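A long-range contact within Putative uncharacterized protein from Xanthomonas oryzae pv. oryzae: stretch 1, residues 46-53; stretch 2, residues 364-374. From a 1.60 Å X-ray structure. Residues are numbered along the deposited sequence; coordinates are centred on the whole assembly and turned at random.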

# COMPACT_ATOMS: atom_id res chain seq x y z
N TYR A 46 4.62 -2.35 4.54
CA TYR A 46 4.99 -3.54 5.30
C TYR A 46 5.65 -3.09 6.60
O TYR A 46 5.45 -3.70 7.69
CB TYR A 46 6.01 -4.41 4.54
CG TYR A 46 5.61 -4.87 3.16
CD1 TYR A 46 4.28 -4.85 2.74
CD2 TYR A 46 6.55 -5.31 2.27
CE1 TYR A 46 3.92 -5.22 1.44
CE2 TYR A 46 6.22 -5.71 1.00
CZ TYR A 46 4.90 -5.67 0.58
OH TYR A 46 4.64 -6.03 -0.72
N THR A 47 6.48 -2.02 6.49
CA THR A 47 7.22 -1.50 7.67
C THR A 47 6.27 -0.94 8.74
O THR A 47 6.36 -1.33 9.91
CB THR A 47 8.22 -0.45 7.24
OG1 THR A 47 9.11 -1.05 6.30
CG2 THR A 47 9.07 0.05 8.42
N ILE A 48 5.35 -0.05 8.35
CA ILE A 48 4.37 0.34 9.37
C ILE A 48 3.47 -0.78 9.86
O ILE A 48 3.06 -0.73 11.01
CB ILE A 48 3.54 1.54 9.02
CG1 ILE A 48 2.58 1.27 7.88
CG2 ILE A 48 4.47 2.76 8.64
CD1 ILE A 48 1.47 2.33 7.77
N ALA A 49 3.17 -1.77 9.02
CA ALA A 49 2.39 -2.93 9.48
C ALA A 49 3.13 -3.68 10.57
O ALA A 49 2.49 -4.21 11.48
CB ALA A 49 2.04 -3.88 8.34
N LYS A 50 4.46 -3.76 10.49
CA LYS A 50 5.20 -4.43 11.57
C LYS A 50 4.92 -3.80 12.91
O LYS A 50 4.66 -4.54 13.88
CB LYS A 50 6.71 -4.40 11.30
CG LYS A 50 7.57 -4.67 12.50
CD LYS A 50 7.33 -6.06 13.07
CE LYS A 50 8.19 -6.19 14.34
NZ LYS A 50 9.58 -5.61 14.12
N GLN A 51 4.91 -2.47 12.98
CA GLN A 51 4.67 -1.81 14.26
C GLN A 51 3.21 -1.97 14.66
O GLN A 51 2.88 -2.14 15.84
CB GLN A 51 5.05 -0.33 14.21
CG GLN A 51 4.91 0.32 15.58
CD GLN A 51 5.84 -0.24 16.61
OE1 GLN A 51 6.90 -0.84 16.32
NE2 GLN A 51 5.43 -0.06 17.86
N LEU A 52 2.30 -1.87 13.69
CA LEU A 52 0.91 -2.05 14.02
C LEU A 52 0.64 -3.46 14.53
O LEU A 52 -0.23 -3.64 15.38
CB LEU A 52 0.02 -1.68 12.82
CG LEU A 52 0.05 -0.19 12.55
CD1 LEU A 52 -0.42 0.02 11.08
CD2 LEU A 52 -0.81 0.67 13.54
N GLN A 53 1.35 -4.46 14.01
CA GLN A 53 1.22 -5.82 14.52
C GLN A 53 1.83 -5.91 15.91
O GLN A 53 1.21 -6.48 16.84
CB GLN A 53 1.92 -6.81 13.58
CG GLN A 53 1.76 -8.25 14.00
CD GLN A 53 1.84 -9.22 12.86
OE1 GLN A 53 1.42 -8.89 11.71
NE2 GLN A 53 2.43 -10.41 13.11
N LEU A 364 2.59 10.33 12.69
CA LEU A 364 2.28 8.91 12.93
C LEU A 364 2.98 7.94 11.96
O LEU A 364 3.53 6.89 12.40
CB LEU A 364 0.79 8.67 12.96
CG LEU A 364 0.42 7.24 13.32
CD1 LEU A 364 0.87 6.92 14.76
CD2 LEU A 364 -1.05 7.06 13.16
N LEU A 365 3.00 8.27 10.67
CA LEU A 365 3.77 7.45 9.72
C LEU A 365 5.23 7.39 10.14
O LEU A 365 5.80 6.29 10.18
CB LEU A 365 3.66 7.99 8.28
CG LEU A 365 2.28 7.77 7.65
CD1 LEU A 365 2.13 8.67 6.41
CD2 LEU A 365 1.97 6.31 7.25
N SER A 366 5.85 8.53 10.49
CA SER A 366 7.26 8.50 10.93
C SER A 366 7.44 7.68 12.22
O SER A 366 8.37 6.86 12.32
CB SER A 366 7.81 9.95 11.07
OG SER A 366 9.17 9.93 11.53
N ALA A 367 6.56 7.90 13.20
CA ALA A 367 6.62 7.12 14.46
C ALA A 367 6.54 5.62 14.23
O ALA A 367 7.37 4.85 14.76
CB ALA A 367 5.56 7.59 15.45
N LEU A 368 5.56 5.19 13.42
CA LEU A 368 5.40 3.77 13.19
C LEU A 368 6.61 3.18 12.45
O LEU A 368 7.07 2.10 12.82
CB LEU A 368 4.11 3.52 12.42
CG LEU A 368 2.77 3.87 13.12
CD1 LEU A 368 1.67 3.90 12.07
CD2 LEU A 368 2.42 2.84 14.20
N ALA A 369 7.10 3.85 11.41
CA ALA A 369 8.21 3.27 10.66
C ALA A 369 9.48 3.19 11.52
O ALA A 369 10.19 2.16 11.54
CB ALA A 369 8.46 4.01 9.44
N LYS A 370 9.75 4.24 12.30
CA LYS A 370 10.97 4.18 13.14
C LYS A 370 10.88 3.12 14.22
O LYS A 370 11.87 2.40 14.49
CB LYS A 370 11.27 5.52 13.82
CG LYS A 370 11.69 6.62 12.89
CD LYS A 370 11.71 7.93 13.68
CE LYS A 370 12.39 9.05 12.93
NZ LYS A 370 12.54 10.29 13.82
N ALA A 371 9.70 2.99 14.85
CA ALA A 371 9.54 1.97 15.90
C ALA A 371 9.69 0.56 15.33
O ALA A 371 10.27 -0.34 15.96
CB ALA A 371 8.19 2.16 16.64
N ALA A 372 9.21 0.38 14.08
CA ALA A 372 9.20 -0.92 13.44
C ALA A 372 10.63 -1.39 13.16
O ALA A 372 10.88 -2.61 13.07
CB ALA A 372 8.36 -0.85 12.11
N LEU A 373 11.55 -0.44 12.99
CA LEU A 373 12.91 -0.77 12.55
C LEU A 373 13.92 -0.81 13.69
O LEU A 373 15.11 -0.85 13.43
CB LEU A 373 13.38 0.17 11.47
CG LEU A 373 12.44 0.21 10.27
CD1 LEU A 373 12.80 1.40 9.36
CD2 LEU A 373 12.60 -1.10 9.52
N VAL A 374 13.43 -0.90 14.93
CA VAL A 374 14.30 -1.03 16.10
C VAL A 374 15.16 -2.27 16.07
O VAL A 374 14.72 -3.30 15.55
CB VAL A 374 13.48 -0.95 17.39
CG1 VAL A 374 14.26 -1.51 18.56
CG2 VAL A 374 13.13 0.50 17.67

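The tightest point of this contact is a methyl group set against a backbone carbonyl: Ala-372 CB lies 3.0 Å from Thr-47 O. This is a packing contact, not a hydrogen bond. The two helices cross at 79°, and their axes approach to 7.6 Å. The backbones come close here. The CA atoms of Gln-51 and Ala-372 are 4.7 Å apart, and those of Ile-48 and Ala-369 are 5.0 Å apart.

Alanine suits both crossing positions on the second helix. Its methyl fills the narrow gap without holding the backbones apart. Ala-372 is buried and sits among three residues of the first helix. Besides the Thr-47 carbonyl, Ala-372 CB meets Thr-47 CG2 at 3.9 Å, Lys-50 CG at 3.9 Å and Gln-51 CB at 4.0 Å.

Thr-47 points toward the second stretch with chi1 in the m well. Thr-47 CG2 packs 4.1 Å from Ala-369 CB and 3.8 Å from Leu-373 CG. Its OG1 is hydrogen-bonded elsewhere in the structure. The residue thus offers a methyl to this contact while its polar atom is satisfied. Leu-373 is the first residue to leave helical phi/psi, yet the end of its side chain still turns nearer to the first helix.

An apolar cluster extends the contact. Ile-48 CG2 lies 3.9 Å from Leu-368 CB and 4.3 Å from Ala-369 CB. Ile-48 CD1 reaches Leu-365 CD2 at 4.0 Å. Leu-52 CD2 meets Leu-368 CD2 at 3.9 Å. All five residues are buried, which suits their hydrocarbon side chains. Leu-368 has the largest area covered by the opposite stretch, 86 Å².

Gln-51 packs through both its carbon atoms and OE1. Gln-51 CB is 3.5 Å from Leu-368 O, and Gln-51 CG is 3.8 Å from Leu-368 CD2. The side chain is t at chi1 and p at chi2, placing Gln-51 OE1 3.3 Å from Ala-371 CB. Gln-51 OE1 is also 3.4 Å from Ala-372 N, but the angle is too poor for a hydrogen bond. Ala-372 N already bonds within its own helix, to Leu-368 O at 3.0 Å. Gln-51 NE2 is hydrogen-bonded just outside the stretches.

The one hydrogen bond across the stretches is weak: Lys-50 NZ donates to Ala-372 O at 3.4 Å. A long, partly exposed lysine suits this place, since its carbon chain packs on Ala-372 while its amine reaches the carbonyl near the helix end. In all, 516 Å² is buried, mostly by close packing.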